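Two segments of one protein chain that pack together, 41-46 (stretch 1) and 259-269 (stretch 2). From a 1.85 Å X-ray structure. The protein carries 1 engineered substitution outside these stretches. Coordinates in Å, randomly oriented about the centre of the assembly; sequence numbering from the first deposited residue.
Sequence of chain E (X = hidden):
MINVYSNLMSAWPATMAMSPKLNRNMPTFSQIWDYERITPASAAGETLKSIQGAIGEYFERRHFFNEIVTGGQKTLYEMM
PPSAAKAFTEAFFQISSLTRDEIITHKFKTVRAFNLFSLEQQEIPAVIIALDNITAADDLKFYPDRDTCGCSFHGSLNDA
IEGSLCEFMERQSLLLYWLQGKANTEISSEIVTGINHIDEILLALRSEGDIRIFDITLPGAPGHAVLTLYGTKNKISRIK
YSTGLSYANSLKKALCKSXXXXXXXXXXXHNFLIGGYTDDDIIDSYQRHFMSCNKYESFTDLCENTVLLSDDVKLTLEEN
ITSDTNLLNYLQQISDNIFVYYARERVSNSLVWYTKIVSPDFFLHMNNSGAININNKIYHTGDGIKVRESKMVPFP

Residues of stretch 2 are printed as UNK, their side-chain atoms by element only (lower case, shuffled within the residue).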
ATOM      1  N   ALA E  41      25.190 -19.308  13.181  1.00 29.06           N
ATOM      2  CA  ALA E  41      24.356 -19.924  14.196  1.00 29.24           C
ATOM      3  C   ALA E  41      22.992 -20.231  13.608  1.00 29.22           C
ATOM      4  O   ALA E  41      22.382 -19.364  12.962  1.00 30.36           O
ATOM      5  CB  ALA E  41      24.216 -18.965  15.363  1.00 29.65           C
ATOM      6  N   SER E  42      22.474 -21.436  13.839  1.00 29.52           N
ATOM      7  CA  SER E  42      21.174 -21.775  13.284  1.00 29.37           C
ATOM      8  C   SER E  42      20.344 -22.682  14.187  1.00 29.37           C
ATOM      9  O   SER E  42      20.855 -23.259  15.128  1.00 29.29           O
ATOM     10  CB  SER E  42      21.376 -22.454  11.943  1.00 30.18           C
ATOM     11  OG  SER E  42      22.049 -23.675  12.132  1.00 31.59           O
ATOM     12  N   ALA E  43      19.068 -22.778  13.858  1.00 28.11           N
ATOM     13  CA  ALA E  43      18.128 -23.645  14.539  1.00 28.00           C
ATOM     14  C   ALA E  43      17.042 -24.002  13.565  1.00 28.12           C
ATOM     15  O   ALA E  43      16.722 -23.239  12.640  1.00 27.57           O
ATOM     16  CB  ALA E  43      17.529 -22.966  15.747  1.00 27.57           C
ATOM     17  N   ALA E  44      16.419 -25.136  13.824  1.00 28.37           N
ATOM     18  CA  ALA E  44      15.331 -25.587  13.012  1.00 28.71           C
ATOM     19  C   ALA E  44      14.231 -26.136  13.890  1.00 29.70           C
ATOM     20  O   ALA E  44      14.495 -26.670  14.973  1.00 30.23           O
ATOM     21  CB  ALA E  44      15.820 -26.632  12.023  1.00 29.28           C
ATOM     22  N   GLY E  45      13.008 -26.009  13.401  1.00 30.10           N
ATOM     23  CA  GLY E  45      11.833 -26.579  14.041  1.00 31.38           C
ATOM     24  C   GLY E  45      10.593 -25.815  13.662  1.00 31.52           C
ATOM     25  O   GLY E  45      10.499 -25.276  12.552  1.00 31.26           O
ATOM     26  N   GLU E  46       9.647 -25.754  14.594  1.00 31.68           N
ATOM     27  CA  GLU E  46       8.512 -24.853  14.474  1.00 32.54           C
ATOM     28  C   GLU E  46       9.064 -23.447  14.231  1.00 30.50           C
ATOM     29  O   GLU E  46      10.134 -23.110  14.741  1.00 28.11           O
ATOM     30  CB  GLU E  46       7.655 -24.910  15.734  1.00 34.85           C
ATOM     31  CG  GLU E  46       6.405 -24.029  15.702  1.00 37.68           C
ATOM     32  CD  GLU E  46       6.632 -22.615  16.273  1.00 38.40           C
ATOM     33  OE1 GLU E  46       7.483 -22.468  17.195  1.00 38.80           O
ATOM     34  OE2 GLU E  46       5.956 -21.657  15.803  1.00 38.51           O
ATOM     35  N   UNK E 259      15.467 -36.008  15.744  1.00 30.29           N
ATOM     36  CA  UNK E 259      15.198 -36.071  14.312  1.00 31.06           C
ATOM     37  C   UNK E 259      15.459 -34.704  13.639  1.00 30.81           C
ATOM     38  O   UNK E 259      16.076 -34.641  12.569  1.00 29.95           O
ATOM     39  c   UNK E 259      13.771 -36.587  14.049  1.00 31.76           C
ATOM     40  c   UNK E 259      13.700 -38.042  14.438  1.00 32.68           C
ATOM     41  c   UNK E 259      13.326 -36.413  12.600  1.00 32.18           C
ATOM     42  N   UNK E 260      15.022 -33.629  14.291  1.00 30.86           N
ATOM     43  CA  UNK E 260      15.188 -32.278  13.732  1.00 30.98           C
ATOM     44  C   UNK E 260      16.662 -31.855  13.793  1.00 31.24           C
ATOM     45  O   UNK E 260      17.153 -31.176  12.880  1.00 30.75           O
ATOM     46  c   UNK E 260      12.823 -31.585  14.194  1.00 31.59           C
ATOM     47  c   UNK E 260      14.277 -31.241  14.424  1.00 30.88           C
ATOM     48  c   UNK E 260      14.547 -29.848  13.887  1.00 31.57           C
ATOM     49  N   UNK E 261      17.365 -32.241  14.854  1.00 31.97           N
ATOM     50  CA  UNK E 261      18.821 -32.029  14.922  1.00 32.74           C
ATOM     51  C   UNK E 261      19.532 -32.742  13.768  1.00 31.81           C
ATOM     52  O   UNK E 261      20.400 -32.159  13.134  1.00 31.11           O
ATOM     53  o   UNK E 261      21.020 -30.389  17.233  1.00 43.69           O
ATOM     54  c   UNK E 261      19.394 -32.506  16.256  1.00 35.33           C
ATOM     55  o   UNK E 261      19.314 -29.441  18.245  1.00 41.26           O
ATOM     56  c   UNK E 261      18.982 -31.655  17.456  1.00 37.21           C
ATOM     57  c   UNK E 261      19.832 -30.407  17.649  1.00 39.34           C
ATOM     58  N   UNK E 262      19.146 -33.978  13.480  1.00 30.92           N
ATOM     59  CA  UNK E 262      19.693 -34.676  12.319  1.00 31.61           C
ATOM     60  C   UNK E 262      19.424 -33.916  11.007  1.00 31.88           C
ATOM     61  O   UNK E 262      20.338 -33.653  10.247  1.00 31.22           O
ATOM     62  c   UNK E 262      19.178 -36.114  12.248  1.00 32.27           C
ATOM     63  c   UNK E 262      19.861 -37.041  11.234  1.00 33.33           C
ATOM     64  c   UNK E 262      19.324 -36.834   9.813  1.00 33.58           C
ATOM     65  c   UNK E 262      19.746 -38.516  11.641  1.00 34.37           C
ATOM     66  N   UNK E 263      18.168 -33.569  10.755  1.00 32.01           N
ATOM     67  CA  UNK E 263      17.815 -32.818   9.557  1.00 32.53           C
ATOM     68  C   UNK E 263      18.628 -31.520   9.420  1.00 32.25           C
ATOM     69  O   UNK E 263      19.135 -31.195   8.345  1.00 31.46           O
ATOM     70  n   UNK E 263      15.407 -31.233   6.235  1.00 35.28           N
ATOM     71  c   UNK E 263      15.937 -31.744   8.344  1.00 33.51           C
ATOM     72  c   UNK E 263      15.678 -27.980   8.712  1.00 33.66           C
ATOM     73  c   UNK E 263      15.709 -32.252   7.115  1.00 34.65           C
ATOM     74  c   UNK E 263      15.323 -27.725   7.368  1.00 34.43           C
ATOM     75  c   UNK E 263      15.201 -28.750   6.454  1.00 34.77           C
ATOM     76  c   UNK E 263      15.444 -30.049   6.909  1.00 33.88           C
ATOM     77  c   UNK E 263      16.327 -32.492   9.558  1.00 32.77           C
ATOM     78  c   UNK E 263      15.785 -30.338   8.242  1.00 33.28           C
ATOM     79  c   UNK E 263      15.912 -29.289   9.156  1.00 33.36           C
ATOM     80  N   UNK E 264      18.750 -30.791  10.522  1.00 32.62           N
ATOM     81  CA  UNK E 264      19.575 -29.597  10.548  1.00 33.18           C
ATOM     82  C   UNK E 264      21.020 -29.862  10.112  1.00 32.33           C
ATOM     83  O   UNK E 264      21.543 -29.146   9.264  1.00 31.40           O
ATOM     84  c   UNK E 264      19.527 -28.929  11.930  1.00 35.13           C
ATOM     85  n   UNK E 264      20.146 -27.489  14.336  1.00 41.77           N
ATOM     86  c   UNK E 264      20.236 -27.584  11.902  1.00 37.46           C
ATOM     87  o   UNK E 264      20.229 -25.570  13.172  1.00 44.31           O
ATOM     88  c   UNK E 264      20.188 -26.799  13.202  1.00 39.52           C
ATOM     89  N   UNK E 265      21.672 -30.891  10.658  1.00 32.29           N
ATOM     90  CA  UNK E 265      23.060 -31.182  10.260  1.00 32.62           C
ATOM     91  C   UNK E 265      23.116 -31.676   8.842  1.00 31.73           C
ATOM     92  O   UNK E 265      24.008 -31.333   8.122  1.00 31.04           O
ATOM     93  c   UNK E 265      23.699 -32.226  11.170  1.00 33.95           C
ATOM     94  o   UNK E 265      23.756 -31.704  12.481  1.00 35.73           O
ATOM     95  N   UNK E 266      22.145 -32.494   8.453  1.00 31.18           N
ATOM     96  CA  UNK E 266      22.059 -33.015   7.084  1.00 31.31           C
ATOM     97  C   UNK E 266      21.974 -31.868   6.082  1.00 31.62           C
ATOM     98  O   UNK E 266      22.750 -31.824   5.115  1.00 32.09           O
ATOM     99  c   UNK E 266      20.366 -36.588   4.373  1.00 33.22           C
ATOM    100  c   UNK E 266      20.644 -35.938   5.563  1.00 32.19           C
ATOM    101  c   UNK E 266      19.838 -34.492   3.351  1.00 32.55           C
ATOM    102  c   UNK E 266      20.815 -33.885   6.977  1.00 31.27           C
ATOM    103  c   UNK E 266      19.962 -35.859   3.271  1.00 33.24           C
ATOM    104  c   UNK E 266      20.550 -34.566   5.665  1.00 31.61           C
ATOM    105  c   UNK E 266      20.107 -33.856   4.553  1.00 31.66           C
ATOM    106  o   UNK E 266      19.671 -36.487   2.100  1.00 34.47           O
ATOM    107  N   UNK E 267      21.032 -30.947   6.299  1.00 30.87           N
ATOM    108  CA  UNK E 267      20.797 -29.902   5.316  1.00 31.48           C
ATOM    109  C   UNK E 267      21.907 -28.840   5.275  1.00 31.29           C
ATOM    110  O   UNK E 267      22.243 -28.365   4.186  1.00 31.02           O
ATOM    111  c   UNK E 267      18.955 -28.678   4.117  1.00 32.46           C
ATOM    112  c   UNK E 267      18.771 -29.704   3.026  1.00 33.67           C
ATOM    113  c   UNK E 267      19.379 -29.283   5.449  1.00 31.47           C
ATOM    114  c   UNK E 267      19.304 -28.265   6.572  1.00 30.48           C
ATOM    115  N   UNK E 268      22.495 -28.491   6.427  1.00 32.22           N
ATOM    116  CA  UNK E 268      23.622 -27.536   6.435  1.00 33.59           C
ATOM    117  C   UNK E 268      24.805 -28.064   5.650  1.00 33.61           C
ATOM    118  O   UNK E 268      25.351 -27.366   4.798  1.00 32.87           O
ATOM    119  c   UNK E 268      24.047 -27.164   7.852  1.00 35.20           C
ATOM    120  s   UNK E 268      22.784 -26.125   8.650  1.00 38.94           S
ATOM    121  N   UNK E 269      25.189 -29.314   5.908  1.00 33.38           N
ATOM    122  CA  UNK E 269      26.269 -29.912   5.132  1.00 33.89           C
ATOM    123  C   UNK E 269      25.883 -30.103   3.662  1.00 33.33           C
ATOM    124  O   UNK E 269      26.686 -29.822   2.784  1.00 33.30           O
ATOM    125  c   UNK E 269      27.931 -31.904   5.070  1.00 36.14           C
ATOM    126  c   UNK E 269      28.386 -33.028   5.983  1.00 37.13           C
ATOM    127  c   UNK E 269      26.742 -31.223   5.746  1.00 34.70           C
ATOM    128  c   UNK E 269      29.088 -30.959   4.769  1.00 37.07           C
TER

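Stretch 1 is a strand over residues 41 to 45, and stretch 2 lies within a longer helix.

Position 259 has three side-chain carbons, one carrying the other two. The fork is at CB, so this is valine. Val 259 is out of reach of stretch 1 and makes no contact.

Position 260 again has three carbons forked at CB. One branch carbon lies 3.4 Å from Ala 44 O and 3.9 Å from Ala 44 CB. This is Val 260, and the carbon is CG1. It also approaches Gly 45, with CG1 4.2 Å from Gly 45 N.

Position 261 has three carbons in a chain, the third carrying two oxygens. That is a carboxylate one methylene longer than aspartate, so the residue is Glu 261. Its CA-to-CB bond points away from the strand, and its end stays out of contact.

Position 262 has four carbons forked at the second. This is leucine. Leu 262 is buried but out of reach of the strand.

Position 263 has one carbon leading to fused five- and six-membered rings, with eight carbons and one nitrogen. Only tryptophan fits. The CA-to-CB bond points sideways, but the ring comes nearer. In Trp 263, CZ3 lies 3.6 Å from Ala 44 CB, and the methyl sits at the ring edge, near the ring plane.

Position 264 has three carbons, the third carrying one oxygen and one nitrogen. This is glutamine, with chi1 and chi2 both t. The extended Gln 264 carries its amide to the strand backbone and to Ser 42. The amide is probably turned over in the model, so its oxygen and nitrogen cannot be assigned with confidence. Its CB is 4.4 Å from Ala 44 CB.

Position 265 has one carbon and one oxygen, which is serine. Ser 265 does not reach stretch 1.

Position 266 has one carbon, then a six-carbon ring bearing one oxygen. This is tyrosine. Tyr 266 makes no contact with the strand, and its OH is hydrogen-bonded elsewhere in the structure.

Position 267 has four carbons forked at the first, with one arm two carbons long. This is isoleucine. Ile 267 is buried but does not touch stretch 1.

Position 268 has one carbon and one sulfur, which is cysteine. Cys 268 points toward the strand, and its SG is 4.3 Å from Ser 42 OG.

Position 269 has four carbons forked at the second, as in leucine. Leu 269 is out of reach.

The contact is small, burying 257 Å² in all. Val 260, Gln 264 and Cys 268 are four apart, close to one helical turn, so they line one side of the helix. Trp 263 adds its ring edge. On the strand, the side chains of Ser 42 and Ala 44 point toward the helix, while that of Ala 43 points away. The methyl of Ala 44 packs against Val 260 and Trp 263. Gly 45 has backbone angles that by themselves call for glycine.

Stretch 2 259-269: VVELWQSYICL
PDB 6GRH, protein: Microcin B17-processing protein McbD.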